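PDB 6ZPV: MgGH51 from Meripilus giganteus, which catalyses the hydrolysis of terminal alpha-L-arabinofuranosyl linkages as a GH51 glycosidase, probably trimming arabinose side chains from plant polysaccharides. Local coordinates for residues W110-P121 against T189-P200; F126-L134 against A143-G151. All coordinates share one frame; numbering follows the deposited sequence. Where two conformers were deposited one is given.

Interaction 1: residues W110-P121 against T189-P200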
loop_
_atom_site.group_PDB
_atom_site.type_symbol
_atom_site.label_atom_id
_atom_site.label_comp_id
_atom_site.label_asym_id
_atom_site.label_seq_id
_atom_site.Cartn_x
_atom_site.Cartn_y
_atom_site.Cartn_z
ATOM N N TRP A 110 11.065 20.102 -9.546
ATOM C CA TRP A 110 11.176 19.548 -8.187
ATOM C C TRP A 110 12.447 20.016 -7.489
ATOM O O TRP A 110 13.545 19.992 -8.075
ATOM C CB TRP A 110 11.143 18.024 -8.230
ATOM C CG TRP A 110 9.853 17.415 -8.648
ATOM C CD1 TRP A 110 8.697 18.042 -8.997
ATOM C CD2 TRP A 110 9.586 16.025 -8.777
ATOM N NE1 TRP A 110 7.717 17.151 -9.320
ATOM C CE2 TRP A 110 8.242 15.892 -9.230
ATOM C CE3 TRP A 110 10.338 14.887 -8.586
ATOM C CZ2 TRP A 110 7.646 14.646 -9.461
ATOM C CZ3 TRP A 110 9.774 13.661 -8.825
ATOM C CH2 TRP A 110 8.452 13.546 -9.276
ATOM N N THR A 111 12.329 20.332 -6.201
ATOM C CA THR A 111 13.443 20.488 -5.266
ATOM C C THR A 111 13.597 19.168 -4.539
ATOM O O THR A 111 12.610 18.663 -4.001
ATOM C CB THR A 111 13.233 21.664 -4.313
ATOM O OG1 THR A 111 13.176 22.863 -5.065
ATOM C CG2 THR A 111 14.340 21.752 -3.298
ATOM N N TYR A 112 14.787 18.655 -4.464
ATOM C CA TYR A 112 15.123 17.408 -3.744
ATOM C C TYR A 112 15.891 17.764 -2.500
ATOM O O TYR A 112 16.629 18.748 -2.453
ATOM C CB TYR A 112 15.950 16.466 -4.613
ATOM C CG TYR A 112 15.307 16.035 -5.900
ATOM C CD1 TYR A 112 15.179 16.878 -6.982
ATOM C CD2 TYR A 112 14.817 14.738 -6.057
ATOM C CE1 TYR A 112 14.621 16.476 -8.175
ATOM C CE2 TYR A 112 14.211 14.321 -7.247
ATOM C CZ TYR A 112 14.147 15.187 -8.314
ATOM O OH TYR A 112 13.564 14.801 -9.519
ATOM N N LYS A 113 15.719 16.943 -1.474
ATOM C CA LYS A 113 16.451 17.033 -0.188
ATOM C C LYS A 113 17.407 15.868 -0.063
ATOM O O LYS A 113 16.947 14.729 0.073
ATOM C CB LYS A 113 15.527 17.147 0.984
ATOM C CG LYS A 113 14.685 18.426 1.041
ATOM C CD LYS A 113 13.768 18.381 2.263
ATOM C CE LYS A 113 13.102 19.657 2.685
ATOM N NZ LYS A 113 13.386 20.747 1.751
ATOM N N ALA A 114 18.710 16.114 -0.127
ATOM C CA ALA A 114 19.743 15.080 0.057
ATOM C C ALA A 114 20.312 15.204 1.460
ATOM O O ALA A 114 20.542 16.339 1.953
ATOM C CB ALA A 114 20.856 15.269 -0.936
ATOM N N SER A 115 20.634 14.097 2.081
ATOM C CA SER A 115 21.347 14.142 3.357
ATOM C C SER A 115 22.183 12.858 3.499
ATOM O O SER A 115 21.938 11.811 2.871
ATOM C CB SER A 115 20.409 14.349 4.489
ATOM O OG SER A 115 19.523 13.242 4.663
ATOM N N LEU A 116 23.145 12.935 4.403
ATOM C CA LEU A 116 24.022 11.823 4.743
ATOM C C LEU A 116 24.717 12.132 6.058
ATOM O O LEU A 116 24.752 13.294 6.478
ATOM C CB LEU A 116 25.012 11.512 3.633
ATOM C CG LEU A 116 25.976 12.630 3.219
ATOM C CD1 LEU A 116 27.143 12.801 4.196
ATOM C CD2 LEU A 116 26.531 12.379 1.842
ATOM N N PHE A 117 25.298 11.122 6.672
ATOM C CA PHE A 117 26.224 11.270 7.797
ATOM C C PHE A 117 27.585 10.826 7.340
ATOM O O PHE A 117 27.708 9.802 6.626
ATOM C CB PHE A 117 25.731 10.488 9.003
ATOM C CG PHE A 117 24.545 11.059 9.724
ATOM C CD1 PHE A 117 23.264 10.915 9.185
ATOM C CD2 PHE A 117 24.674 11.734 10.913
ATOM C CE1 PHE A 117 22.149 11.435 9.837
ATOM C CE2 PHE A 117 23.578 12.266 11.545
ATOM C CZ PHE A 117 22.325 12.118 11.003
ATOM N N PHE A 118 28.628 11.475 7.855
ATOM C CA PHE A 118 29.996 11.049 7.577
ATOM C C PHE A 118 30.890 11.256 8.790
ATOM O O PHE A 118 30.599 12.098 9.649
ATOM C CB PHE A 118 30.628 11.765 6.365
ATOM C CG PHE A 118 31.100 13.178 6.627
ATOM C CD1 PHE A 118 30.222 14.262 6.722
ATOM C CD2 PHE A 118 32.437 13.424 6.910
ATOM C CE1 PHE A 118 30.661 15.522 7.059
ATOM C CE2 PHE A 118 32.887 14.688 7.253
ATOM C CZ PHE A 118 31.990 15.745 7.331
ATOM N N ARG A 119 32.004 10.569 8.820
ATOM C CA ARG A 119 33.162 10.907 9.681
ATOM C C ARG A 119 34.414 10.419 9.027
ATOM O O ARG A 119 34.376 9.431 8.297
ATOM C CB ARG A 119 33.011 10.324 11.092
ATOM C CG ARG A 119 33.151 8.813 11.196
ATOM C CD ARG A 119 32.971 8.211 12.597
ATOM N NE ARG A 119 33.012 6.655 12.560
ATOM C CZ ARG A 119 34.103 6.040 12.863
ATOM N NH1 ARG A 119 35.148 6.781 13.265
ATOM N NH2 ARG A 119 34.233 4.782 12.933
ATOM N N PHE A 120 35.541 11.061 9.348
ATOM C CA PHE A 120 36.854 10.513 8.966
ATOM C C PHE A 120 37.261 9.598 10.108
ATOM O O PHE A 120 37.427 10.079 11.250
ATOM C CB PHE A 120 37.886 11.644 8.788
ATOM C CG PHE A 120 37.730 12.403 7.501
ATOM C CD1 PHE A 120 36.741 13.348 7.354
ATOM C CD2 PHE A 120 38.595 12.146 6.439
ATOM C CE1 PHE A 120 36.592 14.023 6.145
ATOM C CE2 PHE A 120 38.467 12.829 5.244
ATOM C CZ PHE A 120 37.453 13.752 5.086
ATOM N N PRO A 121 37.425 8.294 9.884
ATOM C CA PRO A 121 37.799 7.391 10.979
ATOM C C PRO A 121 39.196 7.656 11.564
ATOM O O PRO A 121 39.431 7.382 12.731
ATOM C CB PRO A 121 37.695 5.980 10.372
ATOM C CG PRO A 121 37.714 6.199 8.853
ATOM C CD PRO A 121 37.111 7.549 8.649
ATOM N N THR A 189 40.221 8.030 3.577
ATOM C CA THR A 189 39.089 7.116 3.861
ATOM C C THR A 189 38.022 7.889 4.644
ATOM O O THR A 189 38.366 8.632 5.590
ATOM C CB THR A 189 39.510 5.893 4.655
ATOM O OG1 THR A 189 40.442 5.146 3.906
ATOM C CG2 THR A 189 38.337 5.013 5.027
ATOM N N ILE A 190 36.776 7.795 4.210
ATOM C CA ILE A 190 35.639 8.408 4.902
ATOM C C ILE A 190 34.602 7.306 5.144
ATOM O O ILE A 190 34.342 6.475 4.242
ATOM C CB ILE A 190 35.001 9.551 4.063
ATOM C CG1 ILE A 190 36.053 10.612 3.688
ATOM C CG2 ILE A 190 33.853 10.162 4.833
ATOM C CD1 ILE A 190 35.559 11.642 2.703
ATOM N N ASN A 191 34.011 7.282 6.334
ATOM C CA ASN A 191 32.883 6.384 6.638
ATOM C C ASN A 191 31.580 7.199 6.478
ATOM O O ASN A 191 31.479 8.336 6.983
ATOM C CB ASN A 191 32.924 5.798 8.027
ATOM C CG ASN A 191 34.009 4.760 8.277
ATOM O OD1 ASN A 191 34.888 4.570 7.434
ATOM N ND2 ASN A 191 33.944 4.114 9.459
ATOM N N PHE A 192 30.587 6.573 5.816
ATOM C CA PHE A 192 29.273 7.191 5.594
ATOM C C PHE A 192 28.172 6.325 6.161
ATOM O O PHE A 192 28.321 5.078 6.182
ATOM C CB PHE A 192 29.016 7.390 4.090
ATOM C CG PHE A 192 29.884 8.395 3.382
ATOM C CD1 PHE A 192 29.488 9.702 3.319
ATOM C CD2 PHE A 192 31.080 8.006 2.737
ATOM C CE1 PHE A 192 30.268 10.631 2.639
ATOM C CE2 PHE A 192 31.821 8.950 2.062
ATOM C CZ PHE A 192 31.421 10.251 2.009
ATOM N N ALA A 193 27.068 6.939 6.520
ATOM C CA ALA A 193 25.910 6.190 7.008
ATOM C C ALA A 193 24.654 6.994 6.727
ATOM O O ALA A 193 24.715 8.215 6.554
ATOM C CB ALA A 193 26.035 5.877 8.501
ATOM N N MET A 194 23.513 6.294 6.783
ATOM C CA MET A 194 22.194 6.963 6.810
ATOM C C MET A 194 22.089 8.026 5.712
ATOM O O MET A 194 21.853 9.210 5.964
ATOM C CB MET A 194 21.907 7.538 8.205
ATOM C CG MET A 194 20.517 8.010 8.486
ATOM S SD MET A 194 19.187 6.806 8.184
ATOM C CE MET A 194 18.494 7.430 6.641
ATOM N N PHE A 195 22.148 7.564 4.473
ATOM C CA PHE A 195 21.885 8.436 3.311
ATOM C C PHE A 195 20.402 8.608 3.097
ATOM O O PHE A 195 19.606 7.725 3.422
ATOM C CB PHE A 195 22.459 7.780 2.057
ATOM C CG PHE A 195 23.960 7.632 2.001
ATOM C CD1 PHE A 195 24.740 8.639 1.427
ATOM C CD2 PHE A 195 24.610 6.495 2.432
ATOM C CE1 PHE A 195 26.120 8.509 1.261
ATOM C CE2 PHE A 195 25.998 6.364 2.281
ATOM C CZ PHE A 195 26.744 7.359 1.708
ATOM N N SER A 196 20.034 9.700 2.428
ATOM C CA SER A 196 18.633 9.887 2.048
ATOM C C SER A 196 18.510 10.877 0.886
ATOM O O SER A 196 19.237 11.888 0.864
ATOM C CB SER A 196 17.823 10.394 3.236
ATOM O OG SER A 196 16.445 10.603 2.914
ATOM N N LEU A 197 17.582 10.630 -0.024
ATOM C CA LEU A 197 17.218 11.583 -1.046
ATOM C C LEU A 197 15.710 11.572 -1.226
ATOM O O LEU A 197 15.148 10.524 -1.577
ATOM C CB LEU A 197 17.911 11.279 -2.388
ATOM C CG LEU A 197 17.639 12.292 -3.494
ATOM C CD1 LEU A 197 18.323 13.611 -3.255
ATOM C CD2 LEU A 197 18.027 11.756 -4.861
ATOM N N PHE A 198 15.082 12.709 -0.979
ATOM C CA PHE A 198 13.625 12.846 -1.145
ATOM C C PHE A 198 13.265 13.833 -2.222
ATOM O O PHE A 198 13.883 14.914 -2.302
ATOM C CB PHE A 198 12.929 13.305 0.153
ATOM C CG PHE A 198 12.476 12.194 1.058
ATOM C CD1 PHE A 198 13.388 11.352 1.673
ATOM C CD2 PHE A 198 11.154 11.951 1.298
ATOM C CE1 PHE A 198 12.964 10.318 2.487
ATOM C CE2 PHE A 198 10.710 10.929 2.102
ATOM C CZ PHE A 198 11.661 10.123 2.710
ATOM N N PRO A 199 12.243 13.541 -3.030
ATOM C CA PRO A 199 11.591 14.540 -3.864
ATOM C C PRO A 199 10.599 15.328 -3.032
ATOM O O PRO A 199 10.387 15.006 -1.855
ATOM C CB PRO A 199 10.845 13.637 -4.873
ATOM C CG PRO A 199 10.322 12.507 -3.976
ATOM C CD PRO A 199 11.426 12.302 -2.946
ATOM N N PRO A 200 9.882 16.317 -3.603
ATOM C CA PRO A 200 8.736 16.867 -2.920
ATOM C C PRO A 200 7.779 15.740 -2.536
ATOM O O PRO A 200 7.583 14.811 -3.334
ATOM C CB PRO A 200 8.122 17.859 -3.989
ATOM C CG PRO A 200 9.299 18.199 -4.865
ATOM C CD PRO A 200 10.096 16.912 -4.954
HETATM O O HOH W 1 16.112 13.415 2.442
HETATM O O HOH W 2 20.426 11.540 6.626
#

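Interaction 2: residues F126-L134 against A143-G151. With NAG (2-acetamido-2-deoxy-beta-D-glucopyranose), chain E.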
loop_
_atom_site.group_PDB
_atom_site.type_symbol
_atom_site.label_atom_id
_atom_site.label_comp_id
_atom_site.label_asym_id
_atom_site.label_seq_id
_atom_site.Cartn_x
_atom_site.Cartn_y
_atom_site.Cartn_z
ATOM N N PHE A 126 42.856 16.504 5.134
ATOM C CA PHE A 126 41.971 16.753 3.969
ATOM C C PHE A 126 41.284 18.089 4.141
ATOM O O PHE A 126 40.692 18.403 5.182
ATOM C CB PHE A 126 40.913 15.641 3.839
ATOM C CG PHE A 126 39.993 15.895 2.674
ATOM C CD1 PHE A 126 40.415 15.601 1.383
ATOM C CD2 PHE A 126 38.761 16.476 2.831
ATOM C CE1 PHE A 126 39.606 15.899 0.298
ATOM C CE2 PHE A 126 37.931 16.745 1.752
ATOM C CZ PHE A 126 38.364 16.459 0.485
ATOM N N SER A 127 41.147 18.797 3.027
ATOM C CA SER A 127 40.335 20.031 2.966
ATOM C C SER A 127 39.772 20.149 1.555
ATOM O O SER A 127 40.537 20.209 0.581
ATOM C CB SER A 127 41.143 21.241 3.298
ATOM O OG SER A 127 40.437 22.443 3.233
ATOM N N GLY A 128 38.462 20.118 1.425
ATOM C CA GLY A 128 37.857 20.180 0.073
ATOM C C GLY A 128 36.365 20.061 0.127
ATOM O O GLY A 128 35.786 19.813 1.221
ATOM N N ALA A 129 35.733 20.259 -1.006
ATOM C CA ALA A 129 34.257 20.171 -1.115
ATOM C C ALA A 129 33.816 18.720 -1.221
ATOM O O ALA A 129 34.410 17.935 -1.969
ATOM C CB ALA A 129 33.813 20.908 -2.378
ATOM N N LEU A 130 32.704 18.422 -0.547
ATOM C CA LEU A 130 31.926 17.182 -0.716
ATOM C C LEU A 130 30.762 17.593 -1.605
ATOM O O LEU A 130 29.978 18.522 -1.216
ATOM C CB LEU A 130 31.516 16.704 0.664
ATOM C CG LEU A 130 30.632 15.474 0.844
ATOM C CD1 LEU A 130 29.320 15.478 0.101
ATOM C CD2 LEU A 130 31.303 14.141 0.823
ATOM N N THR A 131 30.617 16.989 -2.771
ATOM C CA THR A 131 29.555 17.278 -3.723
ATOM C C THR A 131 28.552 16.124 -3.694
ATOM O O THR A 131 28.919 14.963 -3.724
ATOM C CB THR A 131 30.115 17.470 -5.127
ATOM O OG1 THR A 131 31.051 18.569 -5.081
ATOM C CG2 THR A 131 29.048 17.840 -6.141
ATOM N N VAL A 132 27.267 16.461 -3.676
ATOM C CA VAL A 132 26.192 15.486 -3.878
ATOM C C VAL A 132 25.388 15.920 -5.110
ATOM O O VAL A 132 25.378 17.121 -5.481
ATOM C CB VAL A 132 25.288 15.334 -2.650
ATOM C CG1 VAL A 132 26.101 15.025 -1.427
ATOM C CG2 VAL A 132 24.361 16.517 -2.400
ATOM N N GLY A 133 24.698 14.998 -5.728
ATOM C CA GLY A 133 23.917 15.364 -6.909
ATOM C C GLY A 133 23.215 14.233 -7.549
ATOM O O GLY A 133 23.082 13.123 -7.012
ATOM N N LEU A 134 22.638 14.563 -8.720
ATOM C CA LEU A 134 21.977 13.610 -9.601
ATOM C C LEU A 134 22.714 13.624 -10.970
ATOM O O LEU A 134 23.045 14.713 -11.432
ATOM C CB LEU A 134 20.504 13.987 -9.768
ATOM C CG LEU A 134 19.655 13.686 -8.547
ATOM C CD1 LEU A 134 18.384 14.558 -8.554
ATOM C CD2 LEU A 134 19.278 12.209 -8.519
ATOM N N ALA A 143 22.183 17.822 -11.602
ATOM C CA ALA A 143 21.993 18.712 -10.457
ATOM C C ALA A 143 23.129 18.423 -9.481
ATOM O O ALA A 143 23.539 17.257 -9.346
ATOM C CB ALA A 143 20.677 18.486 -9.697
ATOM N N GLN A 144 23.624 19.441 -8.779
ATOM C CA GLN A 144 24.641 19.236 -7.772
ATOM C C GLN A 144 24.577 20.341 -6.718
ATOM O O GLN A 144 24.020 21.453 -6.953
ATOM C CB GLN A 144 26.041 19.152 -8.386
ATOM C CG GLN A 144 26.601 20.425 -8.990
ATOM C CD GLN A 144 28.035 20.096 -9.392
ATOM O OE1 GLN A 144 28.335 19.172 -10.110
ATOM N NE2 GLN A 144 28.971 20.756 -8.757
ATOM N N ASN A 145 25.197 20.063 -5.598
ATOM C CA ASN A 145 25.370 21.023 -4.516
ATOM C C ASN A 145 26.567 20.551 -3.692
ATOM O O ASN A 145 26.895 19.355 -3.729
ATOM C CB ASN A 145 24.101 21.142 -3.665
ATOM C CG ASN A 145 23.965 22.399 -2.856
ATOM O OD1 ASN A 145 24.948 23.142 -2.658
ATOM N ND2 ASN A 145 22.751 22.605 -2.331
ATOM N N SER A 146 27.210 21.415 -2.980
ATOM C CA SER A 146 28.374 20.969 -2.205
ATOM C C SER A 146 28.512 21.728 -0.912
ATOM O O SER A 146 27.928 22.824 -0.733
ATOM C CB SER A 146 29.593 21.099 -3.043
ATOM O OG SER A 146 29.920 22.477 -3.278
ATOM N N THR A 147 29.388 21.218 -0.074
ATOM C CA THR A 147 29.767 21.879 1.168
ATOM C C THR A 147 31.218 21.546 1.513
ATOM O O THR A 147 31.694 20.449 1.169
ATOM C CB THR A 147 28.811 21.462 2.272
ATOM O OG1 THR A 147 29.000 22.350 3.368
ATOM C CG2 THR A 147 28.969 20.036 2.702
ATOM N N GLN A 148 31.920 22.450 2.154
ATOM C CA GLN A 148 33.340 22.212 2.504
ATOM C C GLN A 148 33.411 21.281 3.718
ATOM O O GLN A 148 32.693 21.503 4.712
ATOM C CB GLN A 148 33.996 23.574 2.800
ATOM C CG GLN A 148 34.347 24.352 1.523
ATOM C CD GLN A 148 35.516 23.752 0.788
ATOM O OE1 GLN A 148 36.452 23.276 1.417
ATOM N NE2 GLN A 148 35.526 23.826 -0.558
ATOM N N ILE A 149 34.243 20.250 3.657
ATOM C CA ILE A 149 34.519 19.373 4.792
ATOM C C ILE A 149 36.020 19.318 5.059
ATOM O O ILE A 149 36.850 19.681 4.207
ATOM C CB ILE A 149 33.928 17.964 4.614
ATOM C CG1 ILE A 149 34.637 17.151 3.520
ATOM C CG2 ILE A 149 32.423 18.056 4.329
ATOM C CD1 ILE A 149 34.225 15.703 3.411
ATOM N N ARG A 150 36.351 18.815 6.222
ATOM C CA ARG A 150 37.723 18.745 6.709
ATOM C C ARG A 150 37.971 17.366 7.284
ATOM O O ARG A 150 37.138 16.795 8.009
ATOM C CB ARG A 150 38.041 19.785 7.785
ATOM C CG ARG A 150 37.856 21.214 7.342
ATOM C CD ARG A 150 38.872 21.713 6.379
ATOM N NE ARG A 150 38.668 23.078 5.904
ATOM C CZ ARG A 150 38.017 23.444 4.777
ATOM N NH1 ARG A 150 37.348 22.569 4.007
ATOM N NH2 ARG A 150 37.966 24.716 4.472
ATOM N N GLY A 151 39.176 16.830 7.033
ATOM C CA GLY A 151 39.629 15.548 7.569
ATOM C C GLY A 151 39.775 15.519 9.078
ATOM O O GLY A 151 39.913 14.410 9.632
HETATM C C1 NAG E . 22.432 23.738 -1.515
HETATM C C2 NAG E . 21.517 24.703 -2.276
HETATM C C3 NAG E . 21.056 25.840 -1.338
HETATM C C4 NAG E . 20.482 25.259 -0.051
HETATM C C5 NAG E . 21.483 24.292 0.596
HETATM C C6 NAG E . 20.977 23.656 1.866
HETATM C C7 NAG E . 21.971 24.730 -4.669
HETATM C C8 NAG E . 22.881 25.315 -5.747
HETATM N N2 NAG E . 22.156 25.249 -3.418
HETATM O O3 NAG E . 20.078 26.584 -2.027
HETATM O O4 NAG E . 20.219 26.347 0.889
HETATM O O5 NAG E . 21.789 23.284 -0.367
HETATM O O6 NAG E . 19.783 22.971 1.531
HETATM O O7 NAG E . 21.184 23.799 -4.917
HETATM O O HOH W 3 39.273 23.567 0.963
#

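Interaction 1: residues W110-P121 against T189-P200
L116 packs its CB against CD1 of the F195 ring at 3.6 Å, while its CD1 comes to the edge of the F192 ring near the ring plane. The two strands, 112-119 and 189-198, are antiparallel neighbours in one sheet of a beta-sandwich, joined by paired backbone bonds at K113/F198, S115/S196, F117/A193 and R119/N191. Between the second and third of these pairs a beta bulge gives 189-198 one extra residue; M194 there has a positive phi (49°).

The face bearing A114, L116, F118, F192 and L197 is the tight one. CD1 of L197 lies 3.8 Å from A114 CB, and farther along CG1 of I190 sits over one face of the F120 ring, 3.9 Å from its centroid. F192 also meets F96 edge-to-face, and A114, F192 and L197 touch strand 127-136 of the facing sheet, which places this side in the sandwich core.

The reverse face is more polar and wetter. One water donates to K113 O and to S196 OG; a second joins S115 OG to M194 O. With chi1 at 180° the S196 hydroxyl also reaches a carboxylate oxygen of E36 by a hydrogen bond. The F117 ring runs alongside M194, its CD1 3.8 Å from M194 CB, while the exposed K113 amine leads away. The extended R119 lies beside N191, the guanidinium and amide planes 78° apart. NH2 of R119 and ND2 of N191, both donors, stand 3.5 Å apart because each is turned to the carboxylate of D70: R119 by a salt bridge, N191 by a hydrogen bond. One carboxylate thus serves two donors from adjacent strands, balancing the arginine's charge and probably holding both side chains in place.

Interaction 2: residues F126-L134 against A143-G151
Nine backbone hydrogen bonds run between F126-L134 and A143-G151, from G151 N to F126 O at one end to the L134/A143 pair at the other, the strand axes 4.4 Å apart at closest and at 144°. They form a twisted antiparallel beta hairpin, whose second strand, 141-150, is the outermost of its five-stranded sheet.

Side chains alternate between two unlike faces. On the inner one, I149 reaches back over the hairpin: CG1 lies at the edge of the F126 ring, 3.8 Å from CE2, and CD1 packs on L130 CB. L130 and V132 continue this apolar row toward I159 and L161 of the other sheet.

The outer face carries S127, A129, T131, Q144, Q148 and R150. In this row G133, lacking a side chain, lets its CA come within 3.1 Å of A143 O. Bent at chi2 (-72°), R150 folds its guanidinium back across S127, whose OG stands 3.0 Å from CZ, over the centre of the plane; this is a face contact, with angles too poor for hydrogen bonding. In that plane, NH1 instead donates to Q148 OE1 on a lone pair at 2.8 Å, and also to I149 O, which it meets from above the carbonyl plane. The same I149 O takes G128 N nearly along its C=O axis, so one carbonyl holds two donors. A water links S127 OG to Q148 OE1, closing this small polar cluster.

Across from V132, N145 begins an Asn-Ser-Thr glycosylation sequon, and the sugar is in place. N145 CG is anti to the backbone N (chi1 -159°), which carries the amide away from the partner strand. The amide nitrogen donates to E162 O, and a covalent bond of 1.4 Å joins N145 ND2 to NAG C1.

The two contacts belong to facing five-stranded sheets of one beta-sandwich, their centres about 11 Å apart. Along the chain the order is 110-121, 126-134, 143-151, 189-200, so the hairpin of interaction 2 is completed before strand 189-198 returns to pair with 112-119. Residues F118 and F120 of interaction 1 bridge the layers: F118 CZ lies 3.8 Å from I149 CG2, and F120 CZ 3.8 Å from F126 CD2. All these strands fall between strands 20-21 and 224-227 of the eight-stranded parallel sheet, making the sandwich an insertion beside the catalytic barrel, with the N145 glycan on strand 141-150, at the edge of its sheet.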